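Local coordinates for protein catalase (PDB 4QOL) that breaks hydrogen peroxide down to water and oxygen at a heme group, and also shows peroxidase-like reactivity toward phenolic substrates, at residues A[342-345]-A[346-349]; A[44-47]-A[48-51]; A[455-458]-A[459-463]. All blocks are in the same frame, centred on the assembly; numbering follows the deposited sequence.

Overall arrangement
From the N terminus, contact 2 comes first, where helix 37-46 runs out into the loop leading to strand 60-69. Contact 1 follows at the C-terminal end of helix 331-348, beside the heme, and contact 3 lies inside helix 453-466 of the C-terminal helical region. Each closes no more than a turn or two of backbone, so the three stand in series and none nests or crosses. Contacts 1 and 2 meet, Leu348 CD2 lying 3.8 Å from Ile51 CD1: within the chain this joins the heme-side helix to the N-terminal arm, and in the assembly segment 44-51 of the second subunit bonds to contact 1. Contact 3 is remote, its centre about 39 Å from that of contact 1.

Contact 1: residues A[342-345]-A[346-349]; sequences DTQR and HRLG. With HEM (protoporphyrin IX containing Fe), chain E.
Gln344 and Arg347 meet within one helix, at the C-terminal end of helix 331-348, and together grip a heme propionate; in heme catalases this helix also carries the proximal tyrosine. The two side chains, one turn apart, run side by side in the same direction, with amide and guanidinium planes 89° apart. Arginine suits the site because its flat group offers two N-H donors to a carboxylate: Arg347 NH2 lies 2.6 Å from heme O1A and NE 2.7 Å from O2A. The Arg347 side chain bends at chi3 (67°), bringing the guanidinium edge round to the propionate. Gln344 adds a third bond, NE2 to heme O1A at 3.1 Å, so that O1A accepts two N-H groups. The methyl CG2 of Thr343 packs 3.6 Å from the heme methyl CMA. Over one face of the Arg347 guanidinium sits Leu348 CD1, 3.6 Å above the plane and toward its rim.

Backbone bonds hold this geometry: Arg347 N gives to Thr343 O at 2.7 Å and Leu348 N to Gln344 O at 2.8 Å, while the bond from Gly349 N to Arg345 O is weak. Gly349 then leaves the helix with positive phi (109°), a conformation that glycine, lacking CB, takes up without strain against the carbonyl of Leu348.

Gln344 NE2 also reaches Phe316 O, and Arg347 gives NH1 to Glu312 O and NH2 to Ala314 O, which fixes both groups. From the second subunit, Asp47 O accepts from Thr343 OG1 and Arg50 O receives His346 NE2. With Arg54 and Arg94 also bonded to the heme, this concentration of donors would probably favour the ionised form of this propionate and steady that side of the heme.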
loop_
_atom_site.group_PDB
_atom_site.type_symbol
_atom_site.label_atom_id
_atom_site.label_comp_id
_atom_site.label_asym_id
_atom_site.label_seq_id
_atom_site.Cartn_x
_atom_site.Cartn_y
_atom_site.Cartn_z
ATOM N N ASP A 342 4.442 13.679 5.460
ATOM C CA ASP A 342 4.673 12.283 5.871
ATOM C C ASP A 342 3.437 11.437 5.885
ATOM O O ASP A 342 3.359 10.397 5.260
ATOM C CB ASP A 342 5.412 12.243 7.208
ATOM C CG ASP A 342 5.811 10.876 7.552
ATOM O OD1 ASP A 342 6.556 10.219 6.734
ATOM O OD2 ASP A 342 5.382 10.309 8.616
ATOM N N THR A 343 2.416 11.887 6.625
ATOM C CA THR A 343 1.202 11.084 6.762
ATOM C C THR A 343 0.499 11.016 5.385
ATOM O O THR A 343 -0.139 10.009 5.069
ATOM C CB THR A 343 0.299 11.643 7.899
ATOM O OG1 THR A 343 -0.659 10.638 8.257
ATOM C CG2 THR A 343 -0.528 12.833 7.470
ATOM N N GLN A 344 0.570 12.111 4.629
ATOM C CA GLN A 344 -0.100 12.195 3.338
ATOM C C GLN A 344 0.464 11.249 2.265
ATOM O O GLN A 344 -0.293 10.606 1.522
ATOM C CB GLN A 344 -0.125 13.623 2.819
ATOM C CG GLN A 344 -1.117 14.467 3.650
ATOM C CD GLN A 344 -0.763 15.896 3.810
ATOM O OE1 GLN A 344 0.147 16.426 3.099
ATOM N NE2 GLN A 344 -1.473 16.571 4.674
ATOM N N ARG A 345 1.766 11.045 2.309
ATOM C CA ARG A 345 2.369 10.009 1.476
ATOM C C ARG A 345 1.777 8.619 1.722
ATOM O O ARG A 345 1.578 7.883 0.783
ATOM C CB ARG A 345 3.921 10.079 1.524
ATOM C CG ARG A 345 4.496 11.371 0.999
ATOM C CD ARG A 345 5.937 11.622 1.453
ATOM N NE ARG A 345 6.314 12.984 1.140
ATOM C CZ ARG A 345 6.854 13.871 1.964
ATOM N NH1 ARG A 345 7.251 13.534 3.184
ATOM N NH2 ARG A 345 7.080 15.119 1.519
ATOM N N HIS A 346 1.581 8.275 2.976
ATOM C CA HIS A 346 0.913 7.037 3.423
ATOM C C HIS A 346 -0.579 7.035 3.086
ATOM O O HIS A 346 -1.124 5.982 2.582
ATOM C CB HIS A 346 1.124 6.843 4.925
ATOM C CG HIS A 346 0.129 5.924 5.605
ATOM N ND1 HIS A 346 0.149 4.553 5.468
ATOM C CD2 HIS A 346 -0.912 6.193 6.412
ATOM C CE1 HIS A 346 -0.816 4.017 6.185
ATOM N NE2 HIS A 346 -1.482 4.984 6.769
ATOM N N ARG A 347 -1.297 8.100 3.468
ATOM C CA ARG A 347 -2.736 8.085 3.396
ATOM C C ARG A 347 -3.188 8.087 1.909
ATOM O O ARG A 347 -4.197 7.480 1.542
ATOM C CB ARG A 347 -3.306 9.296 4.100
ATOM C CG ARG A 347 -4.804 9.437 4.084
ATOM C CD ARG A 347 -5.313 10.476 5.088
ATOM N NE ARG A 347 -4.954 11.886 4.802
ATOM C CZ ARG A 347 -5.600 12.669 3.921
ATOM N NH1 ARG A 347 -6.637 12.162 3.216
ATOM N NH2 ARG A 347 -5.256 13.955 3.800
ATOM N N LEU A 348 -2.447 8.821 1.088
ATOM C CA LEU A 348 -2.887 9.237 -0.288
ATOM C C LEU A 348 -2.012 8.737 -1.449
ATOM O O LEU A 348 -2.493 8.687 -2.565
ATOM C CB LEU A 348 -2.988 10.749 -0.416
ATOM C CG LEU A 348 -4.013 11.403 0.504
ATOM C CD1 LEU A 348 -3.732 12.900 0.495
ATOM C CD2 LEU A 348 -5.426 11.062 0.062
ATOM N N GLY A 349 -0.794 8.322 -1.143
ATOM C CA GLY A 349 0.182 7.912 -2.134
ATOM C C GLY A 349 1.315 8.876 -2.300
ATOM O O GLY A 349 1.171 10.050 -2.091
HETATM C CHA HEM E . -4.639 17.189 10.461
HETATM C CHB HEM E . -0.500 16.201 12.789
HETATM C CHC HEM E . -1.164 20.302 15.535
HETATM C CHD HEM E . -4.857 21.498 12.635
HETATM C C1A HEM E . -3.482 16.557 10.886
HETATM C C2A HEM E . -2.991 15.303 10.401
HETATM C C3A HEM E . -1.829 15.031 11.054
HETATM C C4A HEM E . -1.596 16.106 11.931
HETATM C CMA HEM E . -0.834 13.916 10.908
HETATM C CAA HEM E . -3.650 14.499 9.326
HETATM C CBA HEM E . -3.427 15.285 8.017
HETATM C CGA HEM E . -3.866 14.520 6.824
HETATM O O1A HEM E . -3.975 15.135 5.744
HETATM O O2A HEM E . -4.018 13.278 6.865
HETATM C C1B HEM E . -0.382 17.251 13.742
HETATM C C2B HEM E . 0.710 17.315 14.665
HETATM C C3B HEM E . 0.537 18.428 15.446
HETATM C C4B HEM E . -0.670 19.113 14.958
HETATM C CMB HEM E . 1.835 16.314 14.729
HETATM C CAB HEM E . 1.387 18.962 16.511
HETATM C CBB HEM E . 2.637 18.509 16.635
HETATM C C1C HEM E . -2.236 20.990 14.968
HETATM C C2C HEM E . -2.509 22.315 15.218
HETATM C C3C HEM E . -3.563 22.642 14.421
HETATM C C4C HEM E . -3.896 21.532 13.609
HETATM C CMC HEM E . -1.808 23.148 16.270
HETATM C CAC HEM E . -4.115 23.945 14.270
HETATM C CBC HEM E . -3.322 24.975 14.514
HETATM C C1D HEM E . -5.060 20.375 11.820
HETATM C C2D HEM E . -6.150 20.332 10.845
HETATM C C3D HEM E . -6.131 19.136 10.249
HETATM C C4D HEM E . -5.001 18.445 10.861
HETATM C CMD HEM E . -7.101 21.473 10.635
HETATM C CAD HEM E . -7.043 18.622 9.163
HETATM C CBD HEM E . -6.504 19.205 7.837
HETATM C CGD HEM E . -7.459 18.698 6.798
HETATM O O1D HEM E . -8.503 19.322 6.649
HETATM O O2D HEM E . -7.207 17.677 6.103
HETATM N NA HEM E . -2.586 17.074 11.827
HETATM N NB HEM E . -1.146 18.336 13.971
HETATM N NC HEM E . -3.029 20.535 13.937
HETATM N ND HEM E . -4.385 19.231 11.806
HETATM FE FE HEM E . -2.831 18.805 12.849
#

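Contact 2: residues A[44-47]-A[48-51]; sequences AHFD and RERI
Arg48 folds back over the last turn of helix 37-46, and three hydrogen bonds, one of them from its side chain, tie the helix end to the loop beyond. Arg48 NH1 gives to Ala44 O at 2.9 Å, the oxygen lying at the edge of the guanidinium, near its plane. The chain from CG to NE passes beside that same carbonyl, and the length of the extended arginine lets NH1 reach back to it; alanine, with only a methyl to offer, lets NH1 come to 3.6 Å from its CB. The backbone bonds turn the chain: Arg48 N to His45 O at 3.0 Å, and Glu49 N to Phe46 O at 3.2 Å, the latter closing a type I beta turn from Phe46 to Glu49.

Between ring and acid there is van der Waals packing alone: Glu49 OE1 lies obliquely beside Phe46 CD1 at 3.5 Å, with ring and carboxylate planes 79° apart. The other oxygen, OE2, uses its anti lone pair to take a salt bridge from Arg50 NH1 at 3.0 Å. A water completes the polar links, giving to Asp47 O at 3.0 Å and accepting from Arg50 N at 2.9 Å.

The charged ends also look to other chains: Arg48 NH1 forms a salt bridge with Asp342 and Glu49 OE1 a hydrogen bond with His148, both of the second subunit, while OE2 accepts a hydrogen bond from Gln369 NE2 of the third subunit. Thus the end of helix 37-46 and the loop running on toward strand 60-69 lie between subunits; Asp47 OD1 is hydrogen-bonded to Ser339 OG, and its side chain packs on Phe338, both on helix 331-348 of the second subunit.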
loop_
_atom_site.group_PDB
_atom_site.type_symbol
_atom_site.label_atom_id
_atom_site.label_comp_id
_atom_site.label_asym_id
_atom_site.label_seq_id
_atom_site.Cartn_x
_atom_site.Cartn_y
_atom_site.Cartn_z
ATOM N N ALA A 44 -14.203 -6.012 -7.363
ATOM C CA ALA A 44 -12.830 -5.780 -6.927
ATOM C C ALA A 44 -12.611 -4.275 -6.708
ATOM O O ALA A 44 -11.876 -3.860 -5.796
ATOM C CB ALA A 44 -11.820 -6.311 -7.981
ATOM N N HIS A 45 -13.211 -3.450 -7.548
ATOM C CA HIS A 45 -13.005 -2.035 -7.343
ATOM C C HIS A 45 -13.800 -1.552 -6.124
ATOM O O HIS A 45 -13.322 -0.759 -5.333
ATOM C CB HIS A 45 -13.363 -1.207 -8.591
ATOM C CG HIS A 45 -12.907 0.190 -8.470
ATOM N ND1 HIS A 45 -11.778 0.723 -9.089
ATOM C CD2 HIS A 45 -13.436 1.183 -7.758
ATOM C CE1 HIS A 45 -11.627 1.991 -8.714
ATOM N NE2 HIS A 45 -12.614 2.285 -7.898
ATOM N N PHE A 46 -15.022 -2.007 -5.971
ATOM C CA PHE A 46 -15.801 -1.757 -4.787
ATOM C C PHE A 46 -15.018 -2.124 -3.526
ATOM O O PHE A 46 -14.962 -1.342 -2.582
ATOM C CB PHE A 46 -17.104 -2.598 -4.846
ATOM C CG PHE A 46 -17.918 -2.510 -3.588
ATOM C CD1 PHE A 46 -18.668 -1.399 -3.326
ATOM C CD2 PHE A 46 -17.921 -3.549 -2.678
ATOM C CE1 PHE A 46 -19.395 -1.308 -2.194
ATOM C CE2 PHE A 46 -18.657 -3.487 -1.496
ATOM C CZ PHE A 46 -19.378 -2.351 -1.254
ATOM N N ASP A 47 -14.364 -3.281 -3.574
ATOM C CA ASP A 47 -13.591 -3.839 -2.444
ATOM C C ASP A 47 -12.422 -2.942 -2.042
ATOM O O ASP A 47 -11.848 -3.115 -0.989
ATOM C CB ASP A 47 -13.064 -5.249 -2.811
ATOM C CG ASP A 47 -14.174 -6.315 -2.842
ATOM O OD1 ASP A 47 -15.266 -6.049 -2.337
ATOM O OD2 ASP A 47 -13.930 -7.414 -3.413
ATOM N N ARG A 48 -12.052 -2.043 -2.942
ATOM C CA ARG A 48 -10.894 -1.147 -2.778
ATOM C C ARG A 48 -11.258 0.336 -2.731
ATOM O O ARG A 48 -10.363 1.164 -2.861
ATOM C CB ARG A 48 -9.915 -1.436 -3.924
ATOM C CG ARG A 48 -9.171 -2.734 -3.780
ATOM C CD ARG A 48 -8.440 -3.164 -5.013
ATOM N NE ARG A 48 -7.856 -4.419 -4.680
ATOM C CZ ARG A 48 -8.551 -5.586 -4.592
ATOM N NH1 ARG A 48 -9.722 -5.627 -5.107
ATOM N NH2 ARG A 48 -7.976 -6.658 -4.093
ATOM N N GLU A 49 -12.521 0.692 -2.480
ATOM C CA GLU A 49 -12.925 2.085 -2.428
ATOM C C GLU A 49 -12.314 2.875 -1.315
ATOM O O GLU A 49 -11.967 4.039 -1.516
ATOM C CB GLU A 49 -14.414 2.254 -2.304
ATOM C CG GLU A 49 -15.135 1.921 -3.573
ATOM C CD GLU A 49 -16.627 2.124 -3.518
ATOM O OE1 GLU A 49 -17.303 1.625 -4.486
ATOM O OE2 GLU A 49 -17.182 2.779 -2.585
ATOM N N ARG A 50 -12.057 2.234 -0.162
ATOM C CA ARG A 50 -11.650 2.985 1.020
ATOM C C ARG A 50 -10.147 3.143 1.123
ATOM O O ARG A 50 -9.374 2.240 0.820
ATOM C CB ARG A 50 -12.186 2.230 2.310
ATOM C CG ARG A 50 -13.674 2.098 2.381
ATOM C CD ARG A 50 -14.469 3.390 2.442
ATOM N NE ARG A 50 -15.851 2.970 2.336
ATOM C CZ ARG A 50 -16.613 3.054 1.257
ATOM N NH1 ARG A 50 -16.218 3.611 0.085
ATOM N NH2 ARG A 50 -17.773 2.401 1.307
ATOM N N ILE A 51 -9.747 4.298 1.644
ATOM C CA ILE A 51 -8.369 4.567 2.001
ATOM C C ILE A 51 -8.324 4.972 3.496
ATOM O O ILE A 51 -9.385 5.269 4.079
ATOM C CB ILE A 51 -7.809 5.726 1.113
ATOM C CG1 ILE A 51 -8.545 7.069 1.349
ATOM C CG2 ILE A 51 -7.842 5.292 -0.347
ATOM C CD1 ILE A 51 -7.863 8.271 0.656
HETATM O O HOH W 1 -12.084 -0.589 0.530
#

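Contact 3: residues A[455-458]-A[459-463]; sequences TKLL and AICNF
Leu457 and Cys461 meet one turn apart on a regular alpha helix, helix 453-466, part of the C-terminal helical region that follows the catalase barrel. In the leucine, chi1 (-176°) swings CG out beside the carbonyl, and chi2 (56°) turns CD1, the methyl nearer the next turn, to within 4.2 Å of Cys461 SG. Sulfur is apolar enough to pack against that methyl, and the small side chain fits a helix surface where Tyr485 also lies against it.

A second pair runs along a different side. Ile460 CD1 approaches Lys456 CG only loosely, at 4.5 Å, on the aliphatic stem of the lysine; the amino end makes a salt bridge with Glu453. The closer contact of the branch is with the backbone, CD1 packing 3.5 Å from Lys456 O. A large, wholly apolar side chain suits this buried face, and here Ile460 packs on Leu474 and Ala475 of helix 468-478.

Leu458 and Asn462 form a third pair, with CD1 of the leucine 4.2 Å from OD1 of the asparagine. Chi1 of Asn462 (-71°) sets CG beside its own backbone N and brings the amide back over Leu458 O. The amide's other end, ND2, gives a hydrogen bond to Thr169 O on helix 161-169, so a polar side chain is matched at a buried surface between helices.

Main-chain bonds set the spacing of these pairs. Ile460 N reaches Lys456 O at 3.0 Å, while Cys461 N to Leu457 O and Asn462 N to Leu458 O each span 2.9 Å; the first two are nearly straight, that of Asn462 more bent. Ala459, whose single methyl suits the packing against Thr169, holds its CB 3.5 Å from Lys456 O.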
loop_
_atom_site.group_PDB
_atom_site.type_symbol
_atom_site.label_atom_id
_atom_site.label_comp_id
_atom_site.label_asym_id
_atom_site.label_seq_id
_atom_site.Cartn_x
_atom_site.Cartn_y
_atom_site.Cartn_z
ATOM N N THR A 455 -5.785 12.561 40.145
ATOM C CA THR A 455 -5.795 13.339 38.904
ATOM C C THR A 455 -6.753 14.537 38.987
ATOM O O THR A 455 -6.415 15.635 38.558
ATOM C CB THR A 455 -6.148 12.487 37.702
ATOM O OG1 THR A 455 -5.082 11.555 37.506
ATOM C CG2 THR A 455 -6.372 13.326 36.455
ATOM N N LYS A 456 -7.904 14.280 39.532
ATOM C CA LYS A 456 -8.929 15.319 39.717
ATOM C C LYS A 456 -8.405 16.455 40.597
ATOM O O LYS A 456 -8.578 17.632 40.272
ATOM C CB LYS A 456 -10.155 14.687 40.375
ATOM C CG LYS A 456 -11.367 15.595 40.443
ATOM C CD LYS A 456 -12.446 14.965 41.358
ATOM C CE LYS A 456 -12.920 13.648 40.841
ATOM N NZ LYS A 456 -13.987 13.109 41.712
ATOM N N LEU A 457 -7.725 16.099 41.678
ATOM C CA LEU A 457 -7.050 17.109 42.549
ATOM C C LEU A 457 -6.020 17.903 41.760
ATOM O O LEU A 457 -5.928 19.108 41.895
ATOM C CB LEU A 457 -6.393 16.444 43.769
ATOM C CG LEU A 457 -5.730 17.283 44.824
ATOM C CD1 LEU A 457 -6.743 18.310 45.348
ATOM C CD2 LEU A 457 -5.182 16.417 45.963
ATOM N N LEU A 458 -5.180 17.207 40.979
ATOM C CA LEU A 458 -4.110 17.919 40.259
ATOM C C LEU A 458 -4.738 18.870 39.245
ATOM O O LEU A 458 -4.298 19.966 39.086
ATOM C CB LEU A 458 -3.156 16.860 39.616
ATOM C CG LEU A 458 -1.961 17.488 38.862
ATOM C CD1 LEU A 458 -1.070 18.394 39.754
ATOM C CD2 LEU A 458 -1.097 16.386 38.227
ATOM N N ALA A 459 -5.845 18.471 38.605
ATOM C CA ALA A 459 -6.541 19.383 37.693
ATOM C C ALA A 459 -7.042 20.635 38.383
ATOM O O ALA A 459 -6.799 21.772 37.925
ATOM C CB ALA A 459 -7.717 18.670 37.028
ATOM N N ILE A 460 -7.676 20.430 39.530
ATOM C CA ILE A 460 -8.118 21.556 40.354
ATOM C C ILE A 460 -6.985 22.502 40.722
ATOM O O ILE A 460 -7.089 23.703 40.606
ATOM C CB ILE A 460 -8.821 21.036 41.643
ATOM C CG1 ILE A 460 -10.147 20.428 41.277
ATOM C CG2 ILE A 460 -9.013 22.158 42.643
ATOM C CD1 ILE A 460 -10.681 19.554 42.369
ATOM N N CYS A 461 -5.871 21.926 41.164
ATOM C CA CYS A 461 -4.705 22.711 41.514
ATOM C C CYS A 461 -4.148 23.492 40.345
ATOM O O CYS A 461 -3.705 24.634 40.508
ATOM C CB CYS A 461 -3.647 21.810 42.145
ATOM S SG CYS A 461 -4.242 21.253 43.820
ATOM N N ASN A 462 -4.143 22.896 39.146
ATOM C CA ASN A 462 -3.663 23.669 38.003
ATOM C C ASN A 462 -4.550 24.876 37.720
ATOM O O ASN A 462 -4.053 25.940 37.401
ATOM C CB ASN A 462 -3.559 22.755 36.733
ATOM C CG ASN A 462 -2.418 21.745 36.798
ATOM O OD1 ASN A 462 -1.448 21.939 37.472
ATOM N ND2 ASN A 462 -2.514 20.705 35.995
ATOM N N PHE A 463 -5.861 24.686 37.776
ATOM C CA PHE A 463 -6.785 25.799 37.515
ATOM C C PHE A 463 -6.764 26.810 38.681
ATOM O O PHE A 463 -6.884 28.003 38.448
ATOM C CB PHE A 463 -8.200 25.263 37.239
ATOM C CG PHE A 463 -8.265 24.414 35.983
ATOM C CD1 PHE A 463 -7.864 24.937 34.800
ATOM C CD2 PHE A 463 -8.783 23.107 35.992
ATOM C CE1 PHE A 463 -7.922 24.199 33.621
ATOM C CE2 PHE A 463 -8.875 22.325 34.817
ATOM C CZ PHE A 463 -8.421 22.896 33.628
#